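Local structure of erythrocyte membrane protein 1 (Plasmodium falciparum, 2YK0) at residues R57-D62 with G69-S74; N127-A132 with E393-N398; T511-D516 with W547-L552; D516-R521 with C537-M542. The protein probably binds host cell-surface receptors as an adhesin involved in rosetting, this chain being its N-terminal NTS-DBL1-alpha and CIDR-gamma region. The protein carries 8 engineered substitutions. All coordinates share one frame; numbering follows the deposited sequence.

Contact 1 of 4, residues R57-D62 with G69-S74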
# COMPACT_ATOMS: atom_id res chain seq x y z
N ARG A 57 41.18 -6.72 -13.32
CA ARG A 57 41.17 -6.65 -14.79
C ARG A 57 40.10 -5.73 -15.43
O ARG A 57 40.22 -5.44 -16.63
CB ARG A 57 41.17 -8.08 -15.38
CG ARG A 57 42.56 -8.72 -15.40
CD ARG A 57 42.61 -10.25 -15.53
NE ARG A 57 42.25 -10.86 -16.82
CZ ARG A 57 42.42 -10.33 -18.04
NH1 ARG A 57 42.95 -9.12 -18.18
NH2 ARG A 57 42.04 -11.00 -19.12
N ALA A 58 39.13 -5.21 -14.63
CA ALA A 58 38.04 -4.33 -15.10
C ALA A 58 38.46 -2.96 -15.61
O ALA A 58 39.30 -2.31 -14.99
CB ALA A 58 36.98 -4.18 -14.02
N GLN A 59 37.88 -2.52 -16.75
CA GLN A 59 38.15 -1.21 -17.39
C GLN A 59 36.93 -0.27 -17.32
O GLN A 59 35.84 -0.64 -17.79
CB GLN A 59 38.53 -1.38 -18.87
CG GLN A 59 39.68 -2.33 -19.17
CD GLN A 59 40.43 -1.83 -20.38
OE1 GLN A 59 39.86 -1.68 -21.48
NE2 GLN A 59 41.69 -1.47 -20.19
N PHE A 60 37.14 0.96 -16.75
CA PHE A 60 36.07 1.96 -16.63
C PHE A 60 36.53 3.28 -17.16
O PHE A 60 37.67 3.64 -16.93
CB PHE A 60 35.69 2.22 -15.18
CG PHE A 60 35.61 1.06 -14.24
CD1 PHE A 60 36.73 0.65 -13.53
CD2 PHE A 60 34.39 0.47 -13.95
CE1 PHE A 60 36.63 -0.38 -12.60
CE2 PHE A 60 34.30 -0.56 -13.01
CZ PHE A 60 35.42 -0.97 -12.33
N VAL A 61 35.62 4.05 -17.80
CA VAL A 61 35.87 5.39 -18.33
C VAL A 61 34.63 6.32 -18.09
O VAL A 61 33.60 6.16 -18.76
CB VAL A 61 36.32 5.39 -19.84
CG1 VAL A 61 36.54 6.81 -20.35
CG2 VAL A 61 37.57 4.55 -20.06
N ASP A 62 34.73 7.29 -17.17
CA ASP A 62 33.65 8.26 -16.92
C ASP A 62 33.83 9.47 -17.87
O ASP A 62 34.64 9.38 -18.80
CB ASP A 62 33.58 8.66 -15.42
CG ASP A 62 34.64 9.62 -14.95
OD1 ASP A 62 34.52 10.82 -15.24
OD2 ASP A 62 35.56 9.18 -14.23
N GLY A 69 41.72 11.68 -20.74
CA GLY A 69 42.36 10.62 -21.50
C GLY A 69 42.87 9.43 -20.71
O GLY A 69 43.96 8.92 -20.98
N TYR A 70 42.07 8.94 -19.78
CA TYR A 70 42.47 7.80 -18.98
C TYR A 70 41.48 6.59 -19.07
O TYR A 70 40.47 6.63 -19.78
CB TYR A 70 42.69 8.26 -17.53
CG TYR A 70 43.93 9.10 -17.31
CD1 TYR A 70 43.97 10.44 -17.68
CD2 TYR A 70 45.04 8.57 -16.65
CE1 TYR A 70 45.11 11.21 -17.48
CE2 TYR A 70 46.16 9.36 -16.38
CZ TYR A 70 46.20 10.67 -16.81
OH TYR A 70 47.31 11.43 -16.54
N VAL A 71 41.88 5.49 -18.42
CA VAL A 71 41.16 4.24 -18.23
C VAL A 71 41.51 3.85 -16.79
O VAL A 71 42.69 3.58 -16.48
CB VAL A 71 41.54 3.11 -19.24
CG1 VAL A 71 40.95 1.77 -18.81
CG2 VAL A 71 41.10 3.45 -20.66
N ARG A 72 40.51 3.92 -15.91
CA ARG A 72 40.67 3.61 -14.49
C ARG A 72 40.48 2.15 -14.24
O ARG A 72 39.60 1.51 -14.83
CB ARG A 72 39.73 4.43 -13.57
CG ARG A 72 40.47 5.29 -12.51
CD ARG A 72 40.93 4.49 -11.29
NE ARG A 72 41.26 5.34 -10.14
CZ ARG A 72 41.82 4.91 -9.02
NH1 ARG A 72 42.13 3.62 -8.87
NH2 ARG A 72 42.09 5.76 -8.03
N ASN A 73 41.29 1.61 -13.34
CA ASN A 73 41.22 0.20 -12.97
C ASN A 73 41.00 0.14 -11.49
O ASN A 73 41.26 1.12 -10.79
CB ASN A 73 42.56 -0.51 -13.31
CG ASN A 73 42.96 -0.40 -14.76
OD1 ASN A 73 42.32 -0.97 -15.67
ND2 ASN A 73 44.03 0.35 -15.02
N SER A 74 40.52 -0.99 -11.00
CA SER A 74 40.39 -1.17 -9.58
C SER A 74 41.66 -1.88 -9.10
O SER A 74 42.52 -2.26 -9.89
CB SER A 74 39.17 -2.01 -9.24
OG SER A 74 39.07 -2.26 -7.85
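Gln59 and Val61 reach one to each branch of Val71. The bent Gln59 chain brings its amide NE2 to Val71 CG1 (3.6 Å), while Val61 CG2 meets Val71 CG2 at 3.7 Å. With CG1 of Val71 opposite the backbone nitrogen (chi1 169°), CG2 stands beside that nitrogen and faces Val61. Phe60, between the two, has CD1 at its ring edge near the carbonyl oxygen of Arg72, which lies close to the ring plane. Backbone bonds fix this pair: Phe60 N to Arg72 O is 3.2 Å, and Arg72 N to Phe60 O is 3.0 Å. The aliphatic root of Arg72 stays near Phe60 O, but its guanidinium, modelled in two conformers, leads away; in one of them it makes a cation-pi contact with Phe85. His86 meets the Phe60 ring, and Asn88 OD1 accepts from Val61 N. The six residues between the segments form helix 63-68, which has Asp62 as its N-cap and Gly69, with positive phi, as the C-prime residue of a Schellman motif. The chain therefore turns through a short capped helix and returns on itself in a single antiparallel bridge, Phe60 with Arg72.

Contact 2 of 4, residues N127-A132 with E393-N398. Engineered in segment 127-132: Ala128 (natural residue Ser), Ala131 (natural residue Thr).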
# COMPACT_ATOMS: atom_id res chain seq x y z
N ASN A 127 -5.84 -6.74 -17.41
CA ASN A 127 -6.86 -7.79 -17.52
C ASN A 127 -6.83 -8.78 -16.34
O ASN A 127 -7.78 -8.77 -15.54
CB ASN A 127 -6.81 -8.50 -18.89
CG ASN A 127 -5.42 -8.75 -19.45
OD1 ASN A 127 -4.78 -9.78 -19.18
ND2 ASN A 127 -4.94 -7.81 -20.26
N ALA A 128 -5.74 -9.57 -16.20
CA ALA A 128 -5.55 -10.52 -15.10
C ALA A 128 -5.44 -9.71 -13.80
O ALA A 128 -4.64 -8.78 -13.72
CB ALA A 128 -4.31 -11.37 -15.32
N ASN A 129 -6.31 -10.01 -12.84
CA ASN A 129 -6.36 -9.30 -11.56
C ASN A 129 -5.13 -9.56 -10.68
O ASN A 129 -4.75 -8.67 -9.90
CB ASN A 129 -7.69 -9.57 -10.83
CG ASN A 129 -8.65 -8.40 -10.71
OD1 ASN A 129 -9.87 -8.56 -10.85
ND2 ASN A 129 -8.15 -7.22 -10.34
N GLY A 130 -4.52 -10.74 -10.84
CA GLY A 130 -3.30 -11.13 -10.13
C GLY A 130 -2.09 -10.34 -10.57
O GLY A 130 -1.84 -10.21 -11.77
N ALA A 131 -1.35 -9.78 -9.61
CA ALA A 131 -0.17 -8.96 -9.87
C ALA A 131 0.88 -9.10 -8.78
O ALA A 131 0.53 -9.32 -7.62
CB ALA A 131 -0.57 -7.51 -10.03
N ALA A 132 2.17 -8.98 -9.15
CA ALA A 132 3.32 -9.01 -8.23
C ALA A 132 3.63 -7.58 -7.74
O ALA A 132 3.47 -6.63 -8.52
CB ALA A 132 4.53 -9.59 -8.94
N GLU A 393 -3.17 -4.58 -2.54
CA GLU A 393 -1.87 -5.23 -2.81
C GLU A 393 -1.89 -6.70 -2.41
O GLU A 393 -1.37 -7.54 -3.14
CB GLU A 393 -0.74 -4.52 -2.05
CG GLU A 393 -0.44 -3.11 -2.52
CD GLU A 393 0.61 -2.32 -1.76
OE1 GLU A 393 1.03 -2.76 -0.67
OE2 GLU A 393 0.99 -1.23 -2.25
N PHE A 394 -2.49 -7.02 -1.24
CA PHE A 394 -2.60 -8.39 -0.74
C PHE A 394 -3.53 -9.22 -1.60
O PHE A 394 -3.30 -10.42 -1.76
CB PHE A 394 -3.05 -8.37 0.73
CG PHE A 394 -3.46 -9.69 1.32
CD1 PHE A 394 -2.52 -10.56 1.85
CD2 PHE A 394 -4.80 -10.06 1.38
CE1 PHE A 394 -2.90 -11.79 2.39
CE2 PHE A 394 -5.19 -11.28 1.93
CZ PHE A 394 -4.23 -12.14 2.44
N TYR A 395 -4.58 -8.60 -2.16
CA TYR A 395 -5.52 -9.26 -3.06
C TYR A 395 -4.79 -9.62 -4.36
O TYR A 395 -4.73 -10.79 -4.69
CB TYR A 395 -6.76 -8.37 -3.30
CG TYR A 395 -7.68 -8.80 -4.43
CD1 TYR A 395 -8.63 -9.80 -4.25
CD2 TYR A 395 -7.63 -8.17 -5.68
CE1 TYR A 395 -9.48 -10.19 -5.28
CE2 TYR A 395 -8.50 -8.53 -6.71
CZ TYR A 395 -9.42 -9.55 -6.51
OH TYR A 395 -10.25 -9.94 -7.55
N LYS A 396 -4.18 -8.61 -5.04
CA LYS A 396 -3.42 -8.78 -6.29
C LYS A 396 -2.41 -9.89 -6.20
O LYS A 396 -2.39 -10.79 -7.05
CB LYS A 396 -2.72 -7.47 -6.69
CG LYS A 396 -3.58 -6.55 -7.52
CD LYS A 396 -3.30 -5.10 -7.16
CE LYS A 396 -4.02 -4.12 -8.04
NZ LYS A 396 -3.49 -4.13 -9.43
N GLN A 397 -1.59 -9.86 -5.14
CA GLN A 397 -0.58 -10.89 -4.92
C GLN A 397 -1.20 -12.25 -4.67
O GLN A 397 -0.79 -13.21 -5.32
CB GLN A 397 0.44 -10.48 -3.85
CG GLN A 397 1.33 -9.33 -4.30
CD GLN A 397 2.43 -9.05 -3.32
OE1 GLN A 397 2.20 -8.45 -2.27
NE2 GLN A 397 3.66 -9.43 -3.67
N ASN A 398 -2.25 -12.33 -3.83
CA ASN A 398 -2.93 -13.61 -3.59
C ASN A 398 -3.33 -14.34 -4.87
O ASN A 398 -3.03 -15.54 -5.02
CB ASN A 398 -4.11 -13.45 -2.64
CG ASN A 398 -3.75 -13.65 -1.20
OD1 ASN A 398 -4.37 -14.44 -0.49
ND2 ASN A 398 -2.70 -12.98 -0.74
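The loop 127-132 runs across one side of helix 393-398 and donates Ala131 N to Lys396 O (2.9 Å), approaching from well above the carbonyl plane, with the C=O...N angle only 111°. Gly130 CA leans on the same oxygen through a CA-H...O contact of 3.2 Å, and Gln397 CA makes a similar contact with Ala131 O. The engineered Ala131 sets its methyl 4.0 Å from Lys396 CB, while Lys396 CG lies 3.4 Å from Asn129 O before the lysine chain bends at chi2. The helix is part of the long helix 374-410 in the C-terminal subdomain of the Duffy-binding-like domain, and the loop closely follows the magnesium-site residues: Ala132 O accepts from Asn124 ND2, one of them, and Cys133, next in sequence, is disulfide-bonded to Cys116. Tyr395 has CG opposite its backbone nitrogen (chi1 168°), which throws the ring out toward Asn129. Asn129 ND2 lies at the edge of the Tyr395 ring, 3.9 Å from Tyr395 CE2, and the amide plane stands 77° from that of the ring. The same ring packs edge-to-face with Tyr524. Gln397, extended beyond CG, touches Ala131 O with CG and reaches Phe319 and Trp322 of helix 314-341.

Contact 3 of 4, residues T511-D516 with W547-L552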
# COMPACT_ATOMS: atom_id res chain seq x y z
N THR A 511 -37.00 8.41 14.35
CA THR A 511 -36.99 8.52 12.89
C THR A 511 -36.06 7.51 12.28
O THR A 511 -34.84 7.54 12.51
CB THR A 511 -37.00 9.94 12.32
OG1 THR A 511 -36.47 9.96 10.99
CG2 THR A 511 -36.23 10.84 13.10
N THR A 512 -36.67 6.59 11.52
CA THR A 512 -35.99 5.51 10.81
C THR A 512 -35.75 5.83 9.32
O THR A 512 -36.63 6.38 8.65
CB THR A 512 -36.58 4.16 11.20
OG1 THR A 512 -35.54 3.20 11.25
CG2 THR A 512 -37.69 3.71 10.28
N PHE A 513 -34.51 5.56 8.86
CA PHE A 513 -34.02 5.75 7.50
C PHE A 513 -32.81 4.87 7.22
O PHE A 513 -32.07 4.53 8.13
CB PHE A 513 -33.69 7.22 7.21
CG PHE A 513 -32.76 7.89 8.20
CD1 PHE A 513 -31.38 7.79 8.07
CD2 PHE A 513 -33.28 8.61 9.27
CE1 PHE A 513 -30.53 8.36 9.01
CE2 PHE A 513 -32.42 9.19 10.22
CZ PHE A 513 -31.06 9.07 10.07
N ASP A 514 -32.64 4.51 5.96
CA ASP A 514 -31.55 3.67 5.47
C ASP A 514 -30.53 4.52 4.71
O ASP A 514 -30.91 5.47 4.02
CB ASP A 514 -32.13 2.53 4.60
CG ASP A 514 -32.54 2.93 3.19
OD1 ASP A 514 -33.46 3.77 3.04
OD2 ASP A 514 -31.95 2.39 2.23
N VAL A 515 -29.25 4.25 4.89
CA VAL A 515 -28.22 5.05 4.24
C VAL A 515 -27.28 4.18 3.46
O VAL A 515 -26.89 3.10 3.92
CB VAL A 515 -27.47 6.11 5.11
CG1 VAL A 515 -28.40 7.24 5.55
CG2 VAL A 515 -26.76 5.49 6.30
N ASP A 516 -26.90 4.69 2.29
CA ASP A 516 -26.02 4.02 1.35
C ASP A 516 -24.57 4.48 1.49
O ASP A 516 -24.07 5.35 0.75
CB ASP A 516 -26.59 4.13 -0.07
CG ASP A 516 -27.08 2.81 -0.64
OD1 ASP A 516 -27.44 1.90 0.17
OD2 ASP A 516 -27.08 2.68 -1.91
N TRP A 547 -30.98 2.85 10.14
CA TRP A 547 -30.84 3.64 11.35
C TRP A 547 -32.15 3.99 11.93
O TRP A 547 -33.11 4.29 11.19
CB TRP A 547 -30.17 4.98 10.99
CG TRP A 547 -28.72 4.86 10.66
CD1 TRP A 547 -28.14 4.99 9.44
CD2 TRP A 547 -27.67 4.55 11.58
NE1 TRP A 547 -26.79 4.74 9.53
CE2 TRP A 547 -26.47 4.49 10.84
CE3 TRP A 547 -27.62 4.33 12.97
CZ2 TRP A 547 -25.24 4.23 11.45
CZ3 TRP A 547 -26.40 4.04 13.56
CH2 TRP A 547 -25.23 4.00 12.81
N THR A 548 -32.17 4.04 13.27
CA THR A 548 -33.30 4.53 14.05
C THR A 548 -32.78 5.62 14.97
O THR A 548 -32.09 5.34 15.97
CB THR A 548 -34.16 3.45 14.73
OG1 THR A 548 -34.11 2.23 13.99
CG2 THR A 548 -35.61 3.91 14.88
N CYS A 549 -33.05 6.87 14.60
CA CYS A 549 -32.62 8.03 15.37
C CYS A 549 -33.73 8.54 16.27
O CYS A 549 -34.86 8.78 15.81
CB CYS A 549 -32.09 9.13 14.45
SG CYS A 549 -30.59 8.65 13.58
N GLN A 550 -33.42 8.68 17.56
CA GLN A 550 -34.41 9.13 18.52
C GLN A 550 -33.79 9.96 19.65
O GLN A 550 -32.69 9.66 20.11
CB GLN A 550 -35.17 7.93 19.09
CG GLN A 550 -36.45 8.34 19.80
CD GLN A 550 -37.15 7.23 20.50
OE1 GLN A 550 -36.58 6.16 20.80
NE2 GLN A 550 -38.41 7.48 20.84
N ILE A 551 -34.54 10.99 20.10
CA ILE A 551 -34.12 11.83 21.21
C ILE A 551 -34.49 11.13 22.53
O ILE A 551 -35.67 10.95 22.85
CB ILE A 551 -34.63 13.29 21.13
CG1 ILE A 551 -34.17 13.98 19.82
CG2 ILE A 551 -34.16 14.06 22.36
CD1 ILE A 551 -34.80 15.32 19.47
N LEU A 552 -33.46 10.70 23.25
CA LEU A 552 -33.59 10.05 24.55
C LEU A 552 -32.82 10.90 25.54
O LEU A 552 -31.60 11.09 25.39
CB LEU A 552 -33.06 8.60 24.50
CG LEU A 552 -33.93 7.54 23.76
CD1 LEU A 552 -35.44 7.81 23.89
CD2 LEU A 552 -33.54 7.40 22.30
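Phe513 holds CG between its backbone nitrogen and carbonyl carbon (chi1 52°), the crowded position, which brings one ring face against Trp547 CB, 3.9 Å from Phe513 CE1. Trp547 swings CG beside its own nitrogen (chi1 -72°), and its indole meets the phenyl obliquely, the planes 43° apart. Cys549 SG comes to Phe513 CZ at 3.6 Å as a sulfur-aromatic contact, and Val515 CG2 lies at the indole edge, 3.5 Å from Trp547 CD1. The backbones pair as antiparallel strands: Thr511 with Cys549 and Phe513 with Trp547 are hydrogen-bonded pairs, and Thr512 with Thr548 is a non-hydrogen-bonded pair whose side chains occupy the other face. Trp547 O is gripped twice: Phe513 N enters in the carbonyl plane at 3.0 Å, whereas Thr512 OG1 donates from above it at 2.7 Å. Thr548 OG1 has Asn561 OD1 as its partner. The strands belong to the CIDR-gamma sheet, with 511-518 outermost; strand 555-560 borders 542-552 on the far side and is tied to it by the Cys549-Cys558 disulfide. Leu578 of helix 575-601 touches Phe513, Trp547 and Cys549, and Gln631 and His635 of helix 611-636 also pack against this face.

Contact 4 of 4, residues D516-R521 with C537-M542. With SO4 (sulfate ion), chain D.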
# COMPACT_ATOMS: atom_id res chain seq x y z
N ASP A 516 -26.90 4.69 2.29
CA ASP A 516 -26.02 4.02 1.35
C ASP A 516 -24.57 4.48 1.49
O ASP A 516 -24.07 5.35 0.75
CB ASP A 516 -26.59 4.13 -0.07
CG ASP A 516 -27.08 2.81 -0.64
OD1 ASP A 516 -27.44 1.90 0.17
OD2 ASP A 516 -27.08 2.68 -1.91
N MET A 517 -23.90 3.88 2.47
CA MET A 517 -22.52 4.15 2.77
C MET A 517 -21.55 3.46 1.82
O MET A 517 -21.83 2.35 1.35
CB MET A 517 -22.21 3.84 4.24
CG MET A 517 -21.45 4.98 4.91
SD MET A 517 -22.47 6.26 5.70
CE MET A 517 -23.49 6.87 4.33
N ILE A 518 -20.45 4.13 1.49
CA ILE A 518 -19.46 3.57 0.57
C ILE A 518 -18.56 2.58 1.34
O ILE A 518 -17.87 2.96 2.28
CB ILE A 518 -18.66 4.65 -0.24
CG1 ILE A 518 -19.59 5.51 -1.10
CG2 ILE A 518 -17.62 3.99 -1.14
CD1 ILE A 518 -19.14 6.91 -1.24
N TYR A 519 -18.57 1.30 0.91
CA TYR A 519 -17.76 0.24 1.50
C TYR A 519 -16.87 -0.36 0.42
O TYR A 519 -17.17 -1.43 -0.10
CB TYR A 519 -18.65 -0.82 2.11
CG TYR A 519 -17.97 -1.59 3.20
CD1 TYR A 519 -17.24 -2.74 2.93
CD2 TYR A 519 -18.09 -1.21 4.53
CE1 TYR A 519 -16.64 -3.48 3.94
CE2 TYR A 519 -17.49 -1.93 5.55
CZ TYR A 519 -16.75 -3.06 5.26
OH TYR A 519 -16.15 -3.75 6.28
N LEU A 520 -15.76 0.33 0.11
CA LEU A 520 -14.84 -0.09 -0.95
C LEU A 520 -14.01 -1.33 -0.72
O LEU A 520 -13.46 -1.87 -1.68
CB LEU A 520 -14.05 1.08 -1.53
CG LEU A 520 -14.56 1.69 -2.87
CD1 LEU A 520 -16.02 1.32 -3.20
CD2 LEU A 520 -14.36 3.21 -2.89
N ARG A 521 -14.01 -1.86 0.53
CA ARG A 521 -13.35 -3.12 0.90
C ARG A 521 -14.02 -4.36 0.24
O ARG A 521 -13.66 -5.48 0.60
CB ARG A 521 -13.33 -3.31 2.41
CG ARG A 521 -12.64 -2.20 3.15
CD ARG A 521 -12.26 -2.60 4.54
NE ARG A 521 -11.50 -1.54 5.19
CZ ARG A 521 -11.04 -1.62 6.44
NH1 ARG A 521 -11.27 -2.71 7.17
NH2 ARG A 521 -10.35 -0.62 6.96
N CYS A 537 -23.69 0.39 -9.06
CA CYS A 537 -23.26 0.69 -10.39
C CYS A 537 -22.03 1.59 -10.27
O CYS A 537 -20.97 1.22 -10.77
CB CYS A 537 -24.40 1.36 -11.14
SG CYS A 537 -23.88 2.28 -12.61
N LEU A 538 -22.17 2.71 -9.52
CA LEU A 538 -21.17 3.77 -9.27
C LEU A 538 -19.97 3.32 -8.44
O LEU A 538 -18.89 3.86 -8.63
CB LEU A 538 -21.87 4.93 -8.54
CG LEU A 538 -21.59 6.38 -8.95
CD1 LEU A 538 -22.46 7.31 -8.20
CD2 LEU A 538 -20.25 6.80 -8.56
N PHE A 539 -20.18 2.41 -7.47
CA PHE A 539 -19.14 1.92 -6.56
C PHE A 539 -19.06 0.43 -6.54
O PHE A 539 -20.09 -0.24 -6.63
CB PHE A 539 -19.43 2.39 -5.13
CG PHE A 539 -19.45 3.89 -4.99
CD1 PHE A 539 -20.62 4.60 -5.21
CD2 PHE A 539 -18.30 4.59 -4.66
CE1 PHE A 539 -20.64 6.00 -5.11
CE2 PHE A 539 -18.31 5.98 -4.56
CZ PHE A 539 -19.49 6.68 -4.78
N LYS A 540 -17.85 -0.11 -6.36
CA LYS A 540 -17.62 -1.55 -6.28
C LYS A 540 -18.05 -2.09 -4.88
O LYS A 540 -17.77 -3.23 -4.54
CB LYS A 540 -16.14 -1.90 -6.58
CG LYS A 540 -15.59 -1.31 -7.88
CD LYS A 540 -15.15 -2.39 -8.87
CE LYS A 540 -14.04 -1.94 -9.80
NZ LYS A 540 -14.44 -0.82 -10.69
N GLY A 541 -18.75 -1.25 -4.12
CA GLY A 541 -19.26 -1.59 -2.80
C GLY A 541 -20.10 -0.48 -2.21
O GLY A 541 -19.68 0.69 -2.21
N MET A 542 -21.29 -0.87 -1.69
CA MET A 542 -22.29 -0.03 -1.02
C MET A 542 -22.85 -0.73 0.22
O MET A 542 -23.26 -1.89 0.15
CB MET A 542 -23.43 0.33 -1.98
CG MET A 542 -23.22 1.61 -2.68
SD MET A 542 -22.93 3.06 -1.64
CE MET A 542 -23.18 4.34 -2.84
S SO4 D . -16.09 2.32 -11.02
O1 SO4 D . -16.77 1.32 -10.18
O2 SO4 D . -17.09 3.10 -11.74
O3 SO4 D . -15.26 3.20 -10.18
O4 SO4 D . -15.23 1.65 -11.99
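Gly541 O accepts the single hydrogen bond between the segments, a weak one from Tyr519 N at 3.4 Å, and Leu520 CD1 packs beside the same oxygen. Here the outer strand 511-518 of the antiparallel CIDR-gamma sheet lies beside the lead-in to strand 542-552. Gly541 has no side chain, and its CA comes up to Tyr519 O in a CA-H...O contact of 3.4 Å. The apolar part is carried by Ile518 and Phe539, whose side chains cross at about a right angle. With CG1 set beside the backbone nitrogen (chi1 -60°), Ile518 lies over the face of the Phe539 ring: CG1 is 3.8 Å from the ring centroid and 14° off the normal, a CH-pi contact, and Ile518 CD1 reaches Phe539 CE2 at 3.5 Å. Leu520 CD1 takes the edge of that ring, near its plane. The Met542 chain is bent, and its SD lies near the carbonyl oxygens of Met517 and Asp516, 3.3 Å from Met517 O, with Met542 CE 4.2 Å from Ile518 CG1. Trp621 of helix 611-636 also touches Met542, whose backbone is hydrogen-bonded to that of Glu534, a magnesium-site residue. Cys537 is tied to the same helix by its disulfide with Cys617. Lys540 leads away to a sulfate ion, probably from the crystallisation liquor; Lys540 NZ donates a weak bond of 3.2 Å to sulfate O1, and Lys592 NZ is a second donor to the ion.

In the fold
Contacts 1, 2 and 3 come in series along the elongated chain; contact 4 is nested in the loop that contact 3 closes. Contacts 1 and 3 are farthest apart, their centres about 77 Å from each other on opposite sides of the chain's centre. Contact 2 lies about 45 Å from contact 1 and about 20 Å from contact 4, centre to centre, with nearest atoms of contacts 2 and 4 about 8 Å apart, near where the DBL and CIDR parts adjoin. Contacts 3 and 4 share Asp516 and strand 511-518, and both reach the same sheet. Contacts 2 and 4 each lie near a magnesium site, with the ion about 10 Å from the Ala131 side chain and about 8 Å from that of Met542.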